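Local structure of oxysterol-binding protein homolog 1 (Saccharomyces cerevisiae, 5H28) at residues L4-L9 and L45-Q50; N20-L25 and T70-I75; K27-Q30 and N36-Q39. The protein carries sterols and other lipids between membranes through the cytosol, and its ankyrin-repeat region, the part described here, targets it to the nucleus-vacuole junction by binding NVJ1. One frame throughout, in Å; residues are numbered along the deposited sequence.

Contact 1. Residues L4-L9 and L45-Q50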
# COMPACT_ATOMS: atom_id res chain seq x y z
N LEU A 4 27.12 20.61 -2.32
CA LEU A 4 26.77 21.93 -2.83
C LEU A 4 25.29 21.97 -3.21
O LEU A 4 24.59 22.93 -2.89
CB LEU A 4 27.64 22.28 -4.04
CG LEU A 4 27.40 23.66 -4.68
CD1 LEU A 4 28.67 24.13 -5.37
CD2 LEU A 4 26.24 23.58 -5.66
N LEU A 5 24.81 20.92 -3.87
CA LEU A 5 23.41 20.86 -4.27
C LEU A 5 22.48 20.81 -3.07
O LEU A 5 21.40 21.41 -3.09
CB LEU A 5 23.17 19.64 -5.17
CG LEU A 5 23.79 19.70 -6.56
CD1 LEU A 5 23.65 18.35 -7.24
CD2 LEU A 5 23.13 20.80 -7.39
N LYS A 6 22.89 20.10 -2.02
CA LYS A 6 22.08 19.98 -0.81
C LYS A 6 21.95 21.32 -0.10
O LYS A 6 20.86 21.71 0.32
CB LYS A 6 22.71 18.95 0.13
CG LYS A 6 21.98 18.80 1.46
CD LYS A 6 22.64 17.72 2.31
CE LYS A 6 22.01 17.65 3.69
NZ LYS A 6 22.25 18.89 4.48
N LEU A 7 23.06 22.03 0.03
CA LEU A 7 23.07 23.34 0.69
C LEU A 7 22.21 24.32 -0.11
O LEU A 7 21.47 25.12 0.47
CB LEU A 7 24.50 23.86 0.80
CG LEU A 7 24.71 25.16 1.59
CD1 LEU A 7 24.36 24.93 3.05
CD2 LEU A 7 26.15 25.62 1.45
N LYS A 8 22.33 24.25 -1.43
CA LYS A 8 21.58 25.12 -2.34
C LYS A 8 20.08 24.88 -2.20
O LYS A 8 19.29 25.81 -2.11
CB LYS A 8 22.01 24.83 -3.78
CG LYS A 8 21.26 25.63 -4.84
CD LYS A 8 21.50 25.06 -6.24
CE LYS A 8 22.96 25.09 -6.63
NZ LYS A 8 23.48 26.48 -6.75
N LEU A 9 19.69 23.60 -2.18
CA LEU A 9 18.29 23.25 -2.06
C LEU A 9 17.71 23.66 -0.71
O LEU A 9 16.62 24.22 -0.64
CB LEU A 9 18.11 21.75 -2.29
CG LEU A 9 16.68 21.21 -2.15
CD1 LEU A 9 15.77 21.96 -3.10
CD2 LEU A 9 16.66 19.71 -2.45
N LEU A 45 11.76 16.10 -0.79
CA LEU A 45 10.59 16.10 0.08
C LEU A 45 11.01 15.93 1.54
O LEU A 45 10.40 16.52 2.44
CB LEU A 45 9.60 15.01 -0.33
CG LEU A 45 8.25 15.04 0.41
CD1 LEU A 45 7.62 16.42 0.29
CD2 LEU A 45 7.33 13.98 -0.18
N HIS A 46 12.05 15.13 1.79
CA HIS A 46 12.55 14.95 3.16
C HIS A 46 13.02 16.31 3.68
O HIS A 46 12.66 16.72 4.78
CB HIS A 46 13.75 14.00 3.19
CG HIS A 46 13.39 12.55 3.12
ND1 HIS A 46 12.95 11.95 1.96
CD2 HIS A 46 13.44 11.58 4.06
CE1 HIS A 46 12.75 10.66 2.19
NE2 HIS A 46 13.04 10.41 3.45
N TYR A 47 13.83 16.99 2.88
CA TYR A 47 14.36 18.27 3.30
C TYR A 47 13.27 19.33 3.45
O TYR A 47 13.35 20.18 4.33
CB TYR A 47 15.43 18.75 2.31
CG TYR A 47 16.65 17.85 2.29
CD1 TYR A 47 17.26 17.44 3.47
CD2 TYR A 47 17.20 17.42 1.08
CE1 TYR A 47 18.38 16.61 3.46
CE2 TYR A 47 18.32 16.58 1.06
CZ TYR A 47 18.90 16.18 2.26
OH TYR A 47 20.00 15.35 2.25
N ALA A 48 12.25 19.27 2.60
CA ALA A 48 11.17 20.24 2.68
C ALA A 48 10.39 20.03 3.97
O ALA A 48 10.00 21.00 4.62
CB ALA A 48 10.25 20.10 1.48
N VAL A 49 10.16 18.78 4.34
CA VAL A 49 9.44 18.48 5.57
C VAL A 49 10.21 19.04 6.77
O VAL A 49 9.61 19.44 7.77
CB VAL A 49 9.23 16.96 5.75
CG1 VAL A 49 8.77 16.64 7.17
CG2 VAL A 49 8.21 16.46 4.75
N GLN A 50 11.53 19.08 6.66
CA GLN A 50 12.34 19.58 7.76
C GLN A 50 12.43 21.09 7.88
O GLN A 50 12.53 21.61 9.00
CB GLN A 50 13.76 19.02 7.67
CG GLN A 50 13.84 17.51 7.82
CD GLN A 50 15.26 17.03 8.00
OE1 GLN A 50 16.13 17.29 7.17
NE2 GLN A 50 15.51 16.31 9.09

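Contact 2. Residues N20-L25 and T70-I75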
# COMPACT_ATOMS: atom_id res chain seq x y z
N ASN A 20 10.18 30.49 -6.54
CA ASN A 20 11.64 30.61 -6.53
C ASN A 20 12.30 29.23 -6.61
O ASN A 20 13.30 29.04 -7.31
CB ASN A 20 12.10 31.34 -5.27
CG ASN A 20 13.61 31.42 -5.15
OD1 ASN A 20 14.28 32.05 -5.97
ND2 ASN A 20 14.15 30.78 -4.12
N LEU A 21 11.75 28.27 -5.88
CA LEU A 21 12.27 26.90 -5.88
C LEU A 21 12.16 26.30 -7.28
O LEU A 21 13.10 25.69 -7.78
CB LEU A 21 11.49 26.04 -4.88
CG LEU A 21 11.80 24.54 -4.91
CD1 LEU A 21 13.21 24.29 -4.42
CD2 LEU A 21 10.79 23.79 -4.04
N GLN A 22 10.99 26.48 -7.89
CA GLN A 22 10.72 25.96 -9.22
C GLN A 22 11.74 26.48 -10.23
O GLN A 22 12.26 25.72 -11.05
CB GLN A 22 9.30 26.36 -9.63
CG GLN A 22 8.80 25.74 -10.91
CD GLN A 22 7.30 25.93 -11.08
OE1 GLN A 22 6.79 27.05 -10.99
NE2 GLN A 22 6.58 24.84 -11.31
N ASP A 23 12.03 27.77 -10.16
CA ASP A 23 12.99 28.37 -11.07
C ASP A 23 14.41 27.87 -10.79
O ASP A 23 15.18 27.62 -11.71
CB ASP A 23 12.95 29.90 -10.96
CG ASP A 23 11.76 30.50 -11.67
OD1 ASP A 23 11.64 30.29 -12.90
OD2 ASP A 23 10.94 31.19 -11.02
N LEU A 24 14.73 27.71 -9.51
CA LEU A 24 16.05 27.23 -9.10
C LEU A 24 16.31 25.83 -9.67
O LEU A 24 17.37 25.56 -10.23
CB LEU A 24 16.13 27.21 -7.57
CG LEU A 24 17.41 26.72 -6.87
CD1 LEU A 24 17.50 25.21 -6.98
CD2 LEU A 24 18.63 27.39 -7.48
N LEU A 25 15.33 24.95 -9.53
CA LEU A 25 15.46 23.59 -10.03
C LEU A 25 15.56 23.58 -11.55
O LEU A 25 16.39 22.89 -12.14
CB LEU A 25 14.25 22.75 -9.59
CG LEU A 25 14.29 22.06 -8.22
CD1 LEU A 25 14.95 22.94 -7.17
CD2 LEU A 25 12.88 21.69 -7.82
N THR A 70 3.05 15.02 -16.61
CA THR A 70 4.39 15.27 -17.12
C THR A 70 4.80 16.65 -16.60
O THR A 70 3.99 17.58 -16.59
CB THR A 70 4.41 15.26 -18.66
OG1 THR A 70 4.25 13.91 -19.13
CG2 THR A 70 5.72 15.85 -19.19
N THR A 71 6.05 16.78 -16.17
CA THR A 71 6.55 18.06 -15.65
C THR A 71 7.97 18.32 -16.14
O THR A 71 8.60 17.45 -16.74
CB THR A 71 6.58 18.05 -14.11
OG1 THR A 71 7.62 17.18 -13.66
CG2 THR A 71 5.24 17.58 -13.55
N PHE A 72 8.48 19.52 -15.86
CA PHE A 72 9.83 19.89 -16.27
C PHE A 72 10.88 19.12 -15.47
O PHE A 72 11.98 18.84 -15.96
CB PHE A 72 10.05 21.40 -16.09
CG PHE A 72 10.58 21.79 -14.73
CD1 PHE A 72 11.92 21.59 -14.40
CD2 PHE A 72 9.74 22.33 -13.77
CE1 PHE A 72 12.41 21.92 -13.14
CE2 PHE A 72 10.22 22.66 -12.50
CZ PHE A 72 11.56 22.46 -12.19
N LEU A 73 10.54 18.81 -14.22
CA LEU A 73 11.45 18.10 -13.32
C LEU A 73 11.85 16.76 -13.92
O LEU A 73 12.96 16.28 -13.70
CB LEU A 73 10.78 17.88 -11.96
CG LEU A 73 11.72 17.45 -10.83
CD1 LEU A 73 12.63 18.62 -10.48
CD2 LEU A 73 10.93 17.00 -9.62
N ASN A 74 10.93 16.15 -14.67
CA ASN A 74 11.17 14.86 -15.31
C ASN A 74 11.58 13.76 -14.35
O ASN A 74 12.42 12.91 -14.67
CB ASN A 74 12.20 15.01 -16.43
CG ASN A 74 11.65 15.77 -17.61
OD1 ASN A 74 10.52 15.54 -18.04
ND2 ASN A 74 12.45 16.68 -18.15
N ILE A 75 10.98 13.79 -13.17
CA ILE A 75 11.23 12.80 -12.14
C ILE A 75 9.96 12.75 -11.31
O ILE A 75 9.44 13.79 -10.91
CB ILE A 75 12.36 13.20 -11.16
CG1 ILE A 75 13.67 13.42 -11.92
CG2 ILE A 75 12.53 12.11 -10.11
CD1 ILE A 75 14.80 13.88 -11.02

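Contact 3. Residues K27-Q30 and N36-Q39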
# COMPACT_ATOMS: atom_id res chain seq x y z
N LYS A 27 16.69 25.84 -13.58
CA LYS A 27 17.94 26.38 -14.11
C LYS A 27 19.24 25.83 -13.51
O LYS A 27 20.26 25.77 -14.20
CB LYS A 27 17.95 27.91 -13.99
CG LYS A 27 16.82 28.59 -14.73
CD LYS A 27 15.85 29.26 -13.78
CE LYS A 27 14.57 29.64 -14.49
NZ LYS A 27 13.93 28.44 -15.08
N GLN A 28 19.22 25.44 -12.24
CA GLN A 28 20.44 24.96 -11.61
C GLN A 28 20.53 23.45 -11.37
O GLN A 28 21.63 22.91 -11.25
CB GLN A 28 20.68 25.73 -10.31
CG GLN A 28 21.05 27.18 -10.57
CD GLN A 28 21.20 27.98 -9.29
OE1 GLN A 28 21.78 27.51 -8.32
NE2 GLN A 28 20.69 29.21 -9.30
N PHE A 29 19.39 22.77 -11.29
CA PHE A 29 19.43 21.33 -11.09
C PHE A 29 19.35 20.63 -12.44
O PHE A 29 18.39 19.94 -12.76
CB PHE A 29 18.28 20.88 -10.18
CG PHE A 29 18.60 21.01 -8.72
CD1 PHE A 29 18.82 22.26 -8.14
CD2 PHE A 29 18.74 19.87 -7.92
CE1 PHE A 29 19.17 22.37 -6.80
CE2 PHE A 29 19.09 19.98 -6.58
CZ PHE A 29 19.30 21.23 -6.02
N GLN A 30 20.41 20.83 -13.22
CA GLN A 30 20.53 20.25 -14.55
C GLN A 30 21.98 19.79 -14.71
O GLN A 30 22.87 20.33 -14.06
CB GLN A 30 20.22 21.31 -15.62
CG GLN A 30 18.89 22.03 -15.43
CD GLN A 30 17.70 21.10 -15.55
OE1 GLN A 30 17.58 20.35 -16.52
NE2 GLN A 30 16.80 21.15 -14.57
N ASN A 36 24.37 13.20 -8.90
CA ASN A 36 24.22 14.03 -7.71
C ASN A 36 22.91 14.80 -7.75
O ASN A 36 22.22 14.92 -6.74
CB ASN A 36 25.39 15.00 -7.58
CG ASN A 36 26.72 14.28 -7.43
OD1 ASN A 36 26.84 13.34 -6.64
ND2 ASN A 36 27.72 14.72 -8.17
N VAL A 37 22.58 15.34 -8.92
CA VAL A 37 21.35 16.08 -9.09
C VAL A 37 20.16 15.18 -8.76
O VAL A 37 19.27 15.57 -8.01
CB VAL A 37 21.22 16.61 -10.54
CG1 VAL A 37 19.80 17.11 -10.81
CG2 VAL A 37 22.22 17.73 -10.77
N GLN A 38 20.17 13.98 -9.32
CA GLN A 38 19.10 13.02 -9.08
C GLN A 38 19.00 12.63 -7.61
O GLN A 38 17.91 12.61 -7.04
CB GLN A 38 19.33 11.76 -9.92
CG GLN A 38 19.10 11.93 -11.41
CD GLN A 38 17.64 12.16 -11.74
OE1 GLN A 38 16.77 11.39 -11.34
NE2 GLN A 38 17.36 13.23 -12.49
N GLN A 39 20.13 12.32 -7.00
CA GLN A 39 20.14 11.90 -5.60
C GLN A 39 19.60 12.95 -4.65
O GLN A 39 18.88 12.62 -3.70
CB GLN A 39 21.55 11.48 -5.20
CG GLN A 39 21.97 10.17 -5.86
CD GLN A 39 23.42 9.84 -5.64
OE1 GLN A 39 23.90 9.81 -4.51
NE2 GLN A 39 24.14 9.56 -6.72

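Contact 1. Residues L4-L9 and L45-Q50
Lys6 sends CG anti to its backbone N (chi1 177°) and stays extended as far as CE, turning only at chi4. On the other helix Tyr47 has CG anti to the carbonyl carbon (chi1 -64°), and the two side chains cross at about a right angle. The phenol end does most of the touching: Tyr47 OH lies 3.4 Å from Lys6 CE and 3.5 Å from Lys6 CD, while Tyr47 CZ is 3.7 Å from Lys6 CE. This is aliphatic chain against phenol, with Lys6 CE placed obliquely to the ring. Nearer the root of the ring, Leu9 brings a methyl, CD2, also oblique, to 4.2 Å from Tyr47 CD2, and here Leu9 is buried whereas Lys6 remains partly open to solvent. Helix 44-51, which carries Tyr47, lies in the predicted first ankyrin repeat, and helix 2-15 packs on it at the N-terminal end of this helical stack. The backbones keep their distance, with Leu9 CA and Tyr47 CA 8.3 Å apart. Leu9 also rests on Val40 of helix 35-42, while Ala48, one residue past the tyrosine, packs on Ile57 and Ile60 of helix 54-64.

Contact 2. Residues N20-L25 and T70-I75
The ring of Phe72 meets helix 18-28 with its far end, and Leu25 CB sits at the ring edge, in the plane, 3.8 Å from Phe72 CZ. The backbone carbonyl oxygen of Gln22, O, reaches the same end obliquely, 3.5 Å from Phe72 CZ. Beside it, Gln22 CG lies 3.7 Å from Phe72 CE2; the glutamine amide is turned 62° from the ring plane, and it is the methylene that makes the contact. Phe72 holds CG between its backbone N and carbonyl carbon (chi1 89°), which swings the ring out of the loop toward the helix. One residue on, Leu73 takes the other course, CG anti to the backbone N (chi1 -166°), and brings CD1 to 4.1 Å from Leu25 CD2. Leu25 thus serves both loop residues, its CB against the phenylalanine and its methyl against the leucine.

The loop follows helix 54-64 within the ankyrin region, and Trp64 of that helix touches both Leu25 and Leu73, so helix, loop and tryptophan share one apolar patch. Gln22, itself partly exposed, also packs on His63. Without the Phe72 ring, as with an alanine here, Leu25 CB and Gln22 CG would probably be left without their aromatic partner and the loop less firmly attached to the helix. The one polar atom at the ring, Gln22 O, makes no hydrogen bond to it, and the two segments are probably held mainly by dispersion and the burial of apolar surface, an attachment that depends on shape more than on polar direction.

Contact 3. Residues K27-Q30 and N36-Q39
Phe29 and Val37 approach each other at a slant, the valine coming in beside the root of the phenylalanine side chain. Its CG1 does the work: it lies 4.1 Å from Phe29 CB, the same from Phe29 CD2, and is obliquely placed to the ring. That methyl stands anti to the valine's backbone N (chi1 167°), which directs it at the Phe29 backbone, where it comes 3.7 Å from Phe29 O. The other methyl, CG2, reaches Gln30 O at 4.2 Å, and between them the two branches follow the chain over two consecutive peptide carbonyls.

The chain bends at this point. Phe29 is the first residue to leave helical geometry after helix 18-28 and the centre of an inverse gamma turn, and Val37 CG1 lies alongside its carbonyl. Gln30 starts away from the valine, and its NE2 hydrogen-bonds Leu25 O near the end of that same helix. Just before helix 35-42, Asp34 OD1 accepts a hydrogen bond from Val37 N. Phe29 is buried, packing on Val40 and Leu41 of helix 35-42 and on Lys8 of helix 2-15, while Val37 also rests on Leu5; the contact therefore sits where helices 2-15, 18-28 and 35-42 come together.

In the fold
All three contacts lie in the N-terminal part of a chain of helices and loops without strands, on the same side of its centre, their centres about 10 to 14 Å apart. Helices 2-15, 18-28, 35-42 and 44-51 come in that order, and the loop 70-75 follows after helix 54-64; contacts 2 and 3 both use helix 18-28. Contact 3 is local, spanning a short connection, and falls within the chain enclosed by each of the other two, whose segments alternate along the sequence. Direct packing joins them: Leu9 meets Leu21, Leu24 meets Phe29, and Lys8 NZ probably hydrogen-bonds Gln28 OE1. The N-terminal helices are thus tied to one another and to the predicted first ankyrin repeat.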